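Local structure of uridylate kinase (Bacillus anthracis, 2JJX) at the interface of chains A and B and the interface of chains A and C. The protein catalyses the ATP-dependent phosphorylation of UMP to UDP in pyrimidine nucleotide biosynthesis and carries an additional, allosteric nucleotide-binding site. Numbering follows the deposited sequence. Chains: chain A/B/C, Uridylate kinase.

Contact 1: the interface of chains A and B. Residues chain A 34, 37-38, 93, 96-97; chain B 64, 68, 71-72, 74.
B:Trp72, just past the short helix 66-71, is the side chain on which this patch of the A-B interface turns; 80 Å² of its surface is hidden by chain A. From CB, the first torsion (chi1 -48°) sets CG beside the backbone N and anti to the carbonyl carbon, and chi2 of 88° turns the indole broadside to that bond. The pyrrole part has the looser contacts: NE1 lies 4.0 Å from A:Ser34 CB. The six-membered ring does the touching. On one face, A:Val97 CG1 stands 3.8 Å from the ring centroid in a CH-pi contact, displaced toward the rim, where CE3 and CZ3 lie. CG1 is the methyl anti to its own backbone N (chi1 -170°), and the two side chains run alongside each other in the same direction. At the outer edge CZ2 and CH2 meet the first turn of helix 34-48: A:Ser34 CA lies in the indole plane, the A:Ser34 carbonyl O is 3.5 Å from CH2, and CB of A:Leu37 and of A:Glu38 border the tip. The ring therefore sits in the corner between two helices of chain A, its face on 76-101 and its outer edge on 34-48.

Polar contacts here include a weak hydrogen bond from A:Ser34 OG to the B:Glu71 carboxylate oxygen OE1, which an extended chain beyond CG carries there. One turn earlier in helix 76-101, the bent A:Met93 chain crosses B:Phe64 obliquely and places its thioether SD 3.4 Å from the ring carbon CE1. B:Ile74 uses CG1, anti to its carbonyl carbon, to pack 3.7 Å from A:Gly96 CA, where the absence of a side chain permits close approach to the helix backbone. Beside this pair, one water joins the two backbones, 2.9 Å from A:Gly96 O and 2.7 Å from B:Trp72 O.

Contact 2: the interface of chains A and C. Residues chain A 75, 77-78, 145-146; chain C 123, 155, 158-159, 216.
Packing in this patch of the A-C interface is densest around A:Phe146, whose ring is inserted among side chains of helices 150-159 and 207-216 of chain C. Chi1 of -45° places its CG anti to the carbonyl carbon. CZ, at the tip, is 3.5 Å from C:Glu159 CG and 3.7 Å from C:Ile158 CG2, the methyl that lies anti to its own backbone N. C:Glu159 CA lies at the edge of the ring, in its plane, while CE1 faces the backbone carbonyl O of C:Gln155. Along the other flank, CD2 points at the C:Tyr216 phenol: the centroids are 5.0 Å apart and the planes meet at 57°, an edge-to-face pair. One phenyl face is backed from within chain A by A:Pro145 CB, 3.9 Å above its centre, which should limit rotation of the ring. The same proline sends CG across the C:Glu159 carboxylate, 3.5 Å from OE2, and CD toward the amide NE2 of C:Gln155.

The polar side, around C:Arg123, is less well determined. A:Val77 CB sits 3.8 Å above one guanidinium face, offset toward its rim, while NE donates to C:Glu159 O at 2.8 Å. That bond is well formed: 166° at the hydrogen, directed at a carbonyl lone pair, with the acceptor almost in the guanidinium plane. It should help set how the group is turned toward chain A. NH2 meets A:Asp75 OD2 tip to tip as a salt bridge, but the modelled separation is too short to be real, the aspartate is poorly ordered, and carboxylate and guanidinium are nearly perpendicular. A:Glu78, also poorly ordered, may add a diffuse negative field.

In the fold, chain A contributes the start of helix 76-101 with the residue before it and the loop at 145-146; chain C contributes the start of helix 123-131 and the C-terminal ends of helices 150-159 and 207-216.

Contact 1: the interface of chains A and B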
ATOM      1  N   SER A  34      26.459  13.499 -19.985  1.00 47.92           N
ATOM      2  CA  SER A  34      27.413  12.870 -19.069  1.00 48.62           C
ATOM      3  C   SER A  34      28.576  13.771 -18.654  1.00 56.70           C
ATOM      4  O   SER A  34      29.240  13.539 -17.637  1.00 57.21           O
ATOM      5  CB  SER A  34      27.919  11.539 -19.620  1.00 51.51           C
ATOM      6  OG  SER A  34      27.934  11.570 -21.035  1.00 85.39           O
ATOM      7  N   LEU A  37      26.643  15.601 -15.893  1.00 46.63           N
ATOM      8  CA  LEU A  37      26.454  14.672 -14.777  1.00 42.61           C
ATOM      9  C   LEU A  37      27.756  14.478 -13.994  1.00 47.78           C
ATOM     10  O   LEU A  37      27.741  14.300 -12.774  1.00 45.48           O
ATOM     11  CB  LEU A  37      25.945  13.322 -15.278  1.00 42.53           C
ATOM     12  CG  LEU A  37      24.427  13.108 -15.292  1.00 47.12           C
ATOM     13  CD1 LEU A  37      23.738  14.451 -15.399  1.00 44.77           C
ATOM     14  CD2 LEU A  37      24.037  12.228 -16.472  1.00 58.68           C
ATOM     15  N   GLU A  38      28.886  14.515 -14.697  1.00 50.51           N
ATOM     16  CA  GLU A  38      30.201  14.322 -14.077  1.00 49.87           C
ATOM     17  C   GLU A  38      30.559  15.548 -13.244  1.00 55.47           C
ATOM     18  O   GLU A  38      31.092  15.425 -12.134  1.00 54.40           O
ATOM     19  CB  GLU A  38      31.264  14.117 -15.152  1.00 51.51           C
ATOM     20  CG  GLU A  38      32.656  13.894 -14.623  1.00 71.06           C
ATOM     21  CD  GLU A  38      33.693  13.809 -15.735  1.00112.89           C
ATOM     22  OE1 GLU A  38      33.310  13.877 -16.928  1.00 91.14           O
ATOM     23  OE2 GLU A  38      34.892  13.658 -15.411  1.00132.00           O
ATOM     24  N   MET A  93      19.155   8.302 -11.918  1.00 40.93           N
ATOM     25  CA  MET A  93      20.371   8.557 -12.697  1.00 39.04           C
ATOM     26  C   MET A  93      21.487   9.043 -11.782  1.00 47.00           C
ATOM     27  O   MET A  93      22.423   8.311 -11.518  1.00 56.61           O
ATOM     28  CB  MET A  93      20.139   9.599 -13.774  1.00 41.90           C
ATOM     29  CG  MET A  93      19.852   8.991 -15.138  1.00 49.65           C
ATOM     30  SD  MET A  93      21.235   8.090 -15.923  1.00 51.21           S
ATOM     31  CE  MET A  93      22.467   9.296 -15.798  1.00 47.47           C
ATOM     32  N   GLY A  96      23.155   6.569  -9.800  1.00 50.39           N
ATOM     33  CA  GLY A  96      24.049   5.740 -10.579  1.00 50.74           C
ATOM     34  C   GLY A  96      25.409   6.399 -10.694  1.00 55.44           C
ATOM     35  O   GLY A  96      26.432   5.801 -10.366  1.00 60.56           O
ATOM     36  N   VAL A  97      25.400   7.630 -11.193  1.00 43.49           N
ATOM     37  CA  VAL A  97      26.598   8.428 -11.372  1.00 42.17           C
ATOM     38  C   VAL A  97      27.394   8.513 -10.072  1.00 46.50           C
ATOM     39  O   VAL A  97      28.599   8.288 -10.037  1.00 47.76           O
ATOM     40  CB  VAL A  97      26.190   9.842 -11.814  1.00 46.29           C
ATOM     41  CG1 VAL A  97      27.400  10.638 -12.235  1.00 45.33           C
ATOM     42  CG2 VAL A  97      25.164   9.774 -12.934  1.00 47.85           C
TER
ATOM     43  N   PHE B  64      14.996   7.820 -21.755  1.00 69.84           N
ATOM     44  CA  PHE B  64      16.133   7.090 -21.218  1.00 73.89           C
ATOM     45  C   PHE B  64      16.513   5.862 -22.027  1.00 81.56           C
ATOM     46  O   PHE B  64      15.657   5.052 -22.388  1.00 74.47           O
ATOM     47  CB  PHE B  64      15.837   6.668 -19.778  1.00 78.06           C
ATOM     48  CG  PHE B  64      17.039   6.162 -19.039  1.00 81.54           C
ATOM     49  CD1 PHE B  64      18.121   6.988 -18.828  1.00 83.53           C
ATOM     50  CD2 PHE B  64      17.139   4.824 -18.683  1.00 86.25           C
ATOM     51  CE1 PHE B  64      19.249   6.515 -18.221  1.00 85.30           C
ATOM     52  CE2 PHE B  64      18.263   4.356 -18.055  1.00 88.74           C
ATOM     53  CZ  PHE B  64      19.318   5.202 -17.830  1.00 86.86           C
ATOM     54  N   LEU B  68      23.501   5.171 -21.384  1.00 98.59           N
ATOM     55  CA  LEU B  68      24.078   5.778 -20.191  1.00 94.83           C
ATOM     56  C   LEU B  68      24.430   4.712 -19.210  1.00100.21           C
ATOM     57  O   LEU B  68      25.566   4.603 -18.790  1.00101.50           O
ATOM     58  CB  LEU B  68      23.055   6.670 -19.491  1.00 93.42           C
ATOM     59  CG  LEU B  68      22.791   8.017 -20.149  1.00 95.83           C
ATOM     60  CD1 LEU B  68      24.112   8.605 -20.587  1.00 96.38           C
ATOM     61  CD2 LEU B  68      21.826   7.860 -21.306  1.00 99.33           C
ATOM     62  N   GLU B  71      27.472   3.527 -19.419  1.00 77.90           N
ATOM     63  CA  GLU B  71      28.456   4.572 -19.188  1.00 73.35           C
ATOM     64  C   GLU B  71      28.811   4.705 -17.720  1.00 68.58           C
ATOM     65  O   GLU B  71      29.961   4.970 -17.368  1.00 71.55           O
ATOM     66  CB  GLU B  71      27.968   5.915 -19.719  1.00 76.64           C
ATOM     67  CG  GLU B  71      27.962   6.022 -21.243  1.00 95.82           C
ATOM     68  CD  GLU B  71      27.431   7.361 -21.740  1.00113.22           C
ATOM     69  OE1 GLU B  71      27.567   8.364 -21.000  1.00100.95           O
ATOM     70  OE2 GLU B  71      26.823   7.392 -22.835  1.00107.71           O
ATOM     71  N   TRP B  72      27.808   4.580 -16.861  1.00 53.33           N
ATOM     72  CA  TRP B  72      28.038   4.716 -15.441  1.00 49.89           C
ATOM     73  C   TRP B  72      27.842   3.406 -14.716  1.00 70.22           C
ATOM     74  O   TRP B  72      27.756   3.386 -13.488  1.00 75.30           O
ATOM     75  CB  TRP B  72      27.123   5.787 -14.880  1.00 47.47           C
ATOM     76  CG  TRP B  72      27.141   7.048 -15.695  1.00 49.88           C
ATOM     77  CD1 TRP B  72      26.342   7.340 -16.774  1.00 53.47           C
ATOM     78  CD2 TRP B  72      28.032   8.165 -15.548  1.00 47.94           C
ATOM     79  NE1 TRP B  72      26.617   8.602 -17.245  1.00 51.75           N
ATOM     80  CE2 TRP B  72      27.651   9.132 -16.511  1.00 52.46           C
ATOM     81  CE3 TRP B  72      29.055   8.484 -14.642  1.00 47.65           C
ATOM     82  CZ2 TRP B  72      28.285  10.368 -16.632  1.00 51.57           C
ATOM     83  CZ3 TRP B  72      29.648   9.749 -14.731  1.00 47.94           C
ATOM     84  CH2 TRP B  72      29.283  10.655 -15.743  1.00 48.64           C
ATOM     85  N   ILE B  74      25.314   1.200 -14.361  1.00 71.03           N
ATOM     86  CA  ILE B  74      24.161   1.025 -13.495  1.00 72.03           C
ATOM     87  C   ILE B  74      23.639  -0.378 -13.713  1.00 68.85           C
ATOM     88  O   ILE B  74      23.454  -0.793 -14.854  1.00 66.14           O
ATOM     89  CB  ILE B  74      23.059   2.051 -13.812  1.00 78.17           C
ATOM     90  CG1 ILE B  74      23.539   3.471 -13.519  1.00 79.88           C
ATOM     91  CG2 ILE B  74      21.792   1.733 -13.052  1.00 79.90           C
ATOM     92  CD1 ILE B  74      22.536   4.541 -13.931  1.00 75.26           C
TER
HETATM   93  O   HOH W   1      26.545   2.993 -11.159  1.00 54.61           O

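Contact 2: the interface of chains A and C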
ATOM      1  N   ASP A  75      -4.385  19.670 -17.354  1.00 66.57           N
ATOM      2  CA  ASP A  75      -4.595  20.268 -16.038  1.00 66.99           C
ATOM      3  C   ASP A  75      -3.288  20.449 -15.281  1.00 69.37           C
ATOM      4  O   ASP A  75      -2.473  19.523 -15.162  1.00 72.00           O
ATOM      5  CB  ASP A  75      -5.564  19.445 -15.185  1.00 72.83           C
ATOM      6  CG  ASP A  75      -6.170  20.247 -14.050  1.00 99.20           C
ATOM      7  OD1 ASP A  75      -5.625  21.313 -13.700  1.00105.99           O
ATOM      8  OD2 ASP A  75      -7.239  19.845 -13.556  1.00111.62           O
ATOM      9  N   VAL A  77      -2.526  20.360 -12.257  1.00 51.16           N
ATOM     10  CA  VAL A  77      -2.250  19.285 -11.317  1.00 51.56           C
ATOM     11  C   VAL A  77      -1.704  18.057 -12.057  1.00 58.88           C
ATOM     12  O   VAL A  77      -0.854  17.343 -11.541  1.00 62.91           O
ATOM     13  CB  VAL A  77      -3.476  18.936 -10.448  1.00 54.57           C
ATOM     14  CG1 VAL A  77      -3.057  18.034  -9.313  1.00 55.61           C
ATOM     15  CG2 VAL A  77      -4.130  20.199  -9.925  1.00 53.15           C
ATOM     16  N   GLU A  78      -2.170  17.831 -13.282  1.00 51.40           N
ATOM     17  CA  GLU A  78      -1.735  16.679 -14.063  1.00 47.90           C
ATOM     18  C   GLU A  78      -0.330  16.858 -14.588  1.00 48.88           C
ATOM     19  O   GLU A  78       0.499  15.947 -14.504  1.00 52.02           O
ATOM     20  CB  GLU A  78      -2.714  16.360 -15.189  1.00 48.65           C
ATOM     21  CG  GLU A  78      -4.034  15.788 -14.685  1.00 71.24           C
ATOM     22  CD  GLU A  78      -5.042  15.594 -15.802  1.00120.62           C
ATOM     23  OE1 GLU A  78      -4.605  15.398 -16.961  1.00141.00           O
ATOM     24  OE2 GLU A  78      -6.259  15.741 -15.543  1.00 99.81           O
ATOM     25  N   PRO A 145       1.002  19.610  -5.650  1.00 39.17           N
ATOM     26  CA  PRO A 145       0.859  20.391  -6.884  1.00 36.89           C
ATOM     27  C   PRO A 145       1.030  21.890  -6.627  1.00 48.99           C
ATOM     28  O   PRO A 145       1.181  22.332  -5.499  1.00 52.45           O
ATOM     29  CB  PRO A 145      -0.586  20.101  -7.304  1.00 37.36           C
ATOM     30  CG  PRO A 145      -1.278  19.691  -5.999  1.00 39.14           C
ATOM     31  CD  PRO A 145      -0.243  18.922  -5.271  1.00 38.88           C
ATOM     32  N   PHE A 146       0.980  22.695  -7.675  1.00 49.03           N
ATOM     33  CA  PHE A 146       1.039  24.144  -7.501  1.00 43.21           C
ATOM     34  C   PHE A 146       2.363  24.586  -6.934  1.00 50.71           C
ATOM     35  O   PHE A 146       2.531  25.758  -6.645  1.00 63.64           O
ATOM     36  CB  PHE A 146      -0.062  24.619  -6.554  1.00 40.58           C
ATOM     37  CG  PHE A 146      -1.400  24.004  -6.831  1.00 38.26           C
ATOM     38  CD1 PHE A 146      -2.167  23.538  -5.793  1.00 37.74           C
ATOM     39  CD2 PHE A 146      -1.871  23.861  -8.128  1.00 34.69           C
ATOM     40  CE1 PHE A 146      -3.385  22.971  -6.022  1.00 38.02           C
ATOM     41  CE2 PHE A 146      -3.058  23.248  -8.349  1.00 38.24           C
ATOM     42  CZ  PHE A 146      -3.846  22.852  -7.290  1.00 37.57           C
TER
ATOM     43  N   ARG C 123      -7.606  12.777  -6.423  1.00 48.48           N
ATOM     44  CA  ARG C 123      -8.093  14.015  -6.995  1.00 45.69           C
ATOM     45  C   ARG C 123      -9.314  13.857  -7.867  1.00 52.89           C
ATOM     46  O   ARG C 123     -10.412  14.231  -7.459  1.00 57.44           O
ATOM     47  CB  ARG C 123      -6.948  14.696  -7.720  1.00 38.06           C
ATOM     48  CG  ARG C 123      -7.387  15.587  -8.809  1.00 43.70           C
ATOM     49  CD  ARG C 123      -7.100  17.004  -8.456  1.00 43.18           C
ATOM     50  NE  ARG C 123      -7.622  17.877  -9.490  1.00 58.79           N
ATOM     51  CZ  ARG C 123      -7.362  17.722 -10.782  1.00 74.15           C
ATOM     52  NH1 ARG C 123      -6.556  16.748 -11.195  1.00 68.00           N
ATOM     53  NH2 ARG C 123      -7.892  18.566 -11.653  1.00 67.03           N
ATOM     54  N   GLN C 155      -5.179  24.752  -1.157  1.00 24.16           N
ATOM     55  CA  GLN C 155      -4.637  23.857  -2.175  1.00 17.92           C
ATOM     56  C   GLN C 155      -5.675  22.872  -2.700  1.00 26.40           C
ATOM     57  O   GLN C 155      -5.779  22.689  -3.901  1.00 35.21           O
ATOM     58  CB  GLN C 155      -3.428  23.105  -1.647  1.00 17.56           C
ATOM     59  CG  GLN C 155      -3.252  21.778  -2.310  1.00 41.27           C
ATOM     60  CD  GLN C 155      -1.950  21.106  -1.915  1.00 35.02           C
ATOM     61  OE1 GLN C 155      -1.069  21.728  -1.319  1.00 54.34           O
ATOM     62  NE2 GLN C 155      -1.828  19.823  -2.237  1.00 46.58           N
ATOM     63  N   ILE C 158      -8.383  24.710  -4.907  1.00 26.22           N
ATOM     64  CA  ILE C 158      -7.939  24.932  -6.284  1.00 21.51           C
ATOM     65  C   ILE C 158      -7.931  23.616  -7.037  1.00 36.34           C
ATOM     66  O   ILE C 158      -8.434  23.505  -8.161  1.00 40.98           O
ATOM     67  CB  ILE C 158      -6.601  25.622  -6.377  1.00 20.72           C
ATOM     68  CG1 ILE C 158      -6.632  27.007  -5.770  1.00 18.52           C
ATOM     69  CG2 ILE C 158      -6.106  25.683  -7.803  1.00 18.90           C
ATOM     70  CD1 ILE C 158      -5.260  27.487  -5.344  1.00 36.41           C
ATOM     71  N   GLU C 159      -7.433  22.586  -6.370  1.00 37.63           N
ATOM     72  CA  GLU C 159      -7.418  21.253  -6.963  1.00 36.92           C
ATOM     73  C   GLU C 159      -8.834  20.832  -7.394  1.00 37.51           C
ATOM     74  O   GLU C 159      -9.025  20.063  -8.338  1.00 39.17           O
ATOM     75  CB  GLU C 159      -6.869  20.250  -5.953  1.00 36.03           C
ATOM     76  CG  GLU C 159      -5.375  19.980  -6.105  1.00 38.82           C
ATOM     77  CD  GLU C 159      -4.852  19.011  -5.037  1.00 75.56           C
ATOM     78  OE1 GLU C 159      -5.048  19.268  -3.831  1.00 66.27           O
ATOM     79  OE2 GLU C 159      -4.239  17.981  -5.381  1.00 67.84           O
ATOM     80  N   TYR C 216      -3.588  31.724  -7.983  1.00 38.36           N
ATOM     81  CA  TYR C 216      -4.588  30.968  -8.734  1.00 33.84           C
ATOM     82  C   TYR C 216      -5.939  31.656  -8.749  1.00 39.30           C
ATOM     83  O   TYR C 216      -6.929  31.141  -9.269  1.00 38.27           O
ATOM     84  CB  TYR C 216      -4.717  29.557  -8.189  1.00 34.72           C
ATOM     85  CG  TYR C 216      -3.605  28.670  -8.657  1.00 32.81           C
ATOM     86  CD1 TYR C 216      -3.781  27.842  -9.763  1.00 29.91           C
ATOM     87  CD2 TYR C 216      -2.334  28.754  -8.075  1.00 30.55           C
ATOM     88  CE1 TYR C 216      -2.715  27.153 -10.299  1.00 19.57           C
ATOM     89  CE2 TYR C 216      -1.285  27.991  -8.556  1.00 27.89           C
ATOM     90  CZ  TYR C 216      -1.485  27.202  -9.669  1.00 35.62           C
ATOM     91  OH  TYR C 216      -0.439  26.436 -10.131  1.00 60.81           O
TER

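Contact 1 and contact 2 have C-alpha centres about 33 Å apart, and helix 76-101 of chain A spans them: its later turns, at A:Met93 to A:Val97, serve contact 1, whereas its first turn serves contact 2. One continuous helix therefore meets two different neighbours. The segment following helix 66-71 is likewise used twice, since position 74 (B:Ile74) acts in contact 1 and the next position, 75 (A:Asp75), in contact 2. Each interface is two-fold symmetric, so every pairing recurs with chains exchanged. Two distinct dyads on each subunit can close the six-chain deposited assembly, and the shared helix could couple movements across both.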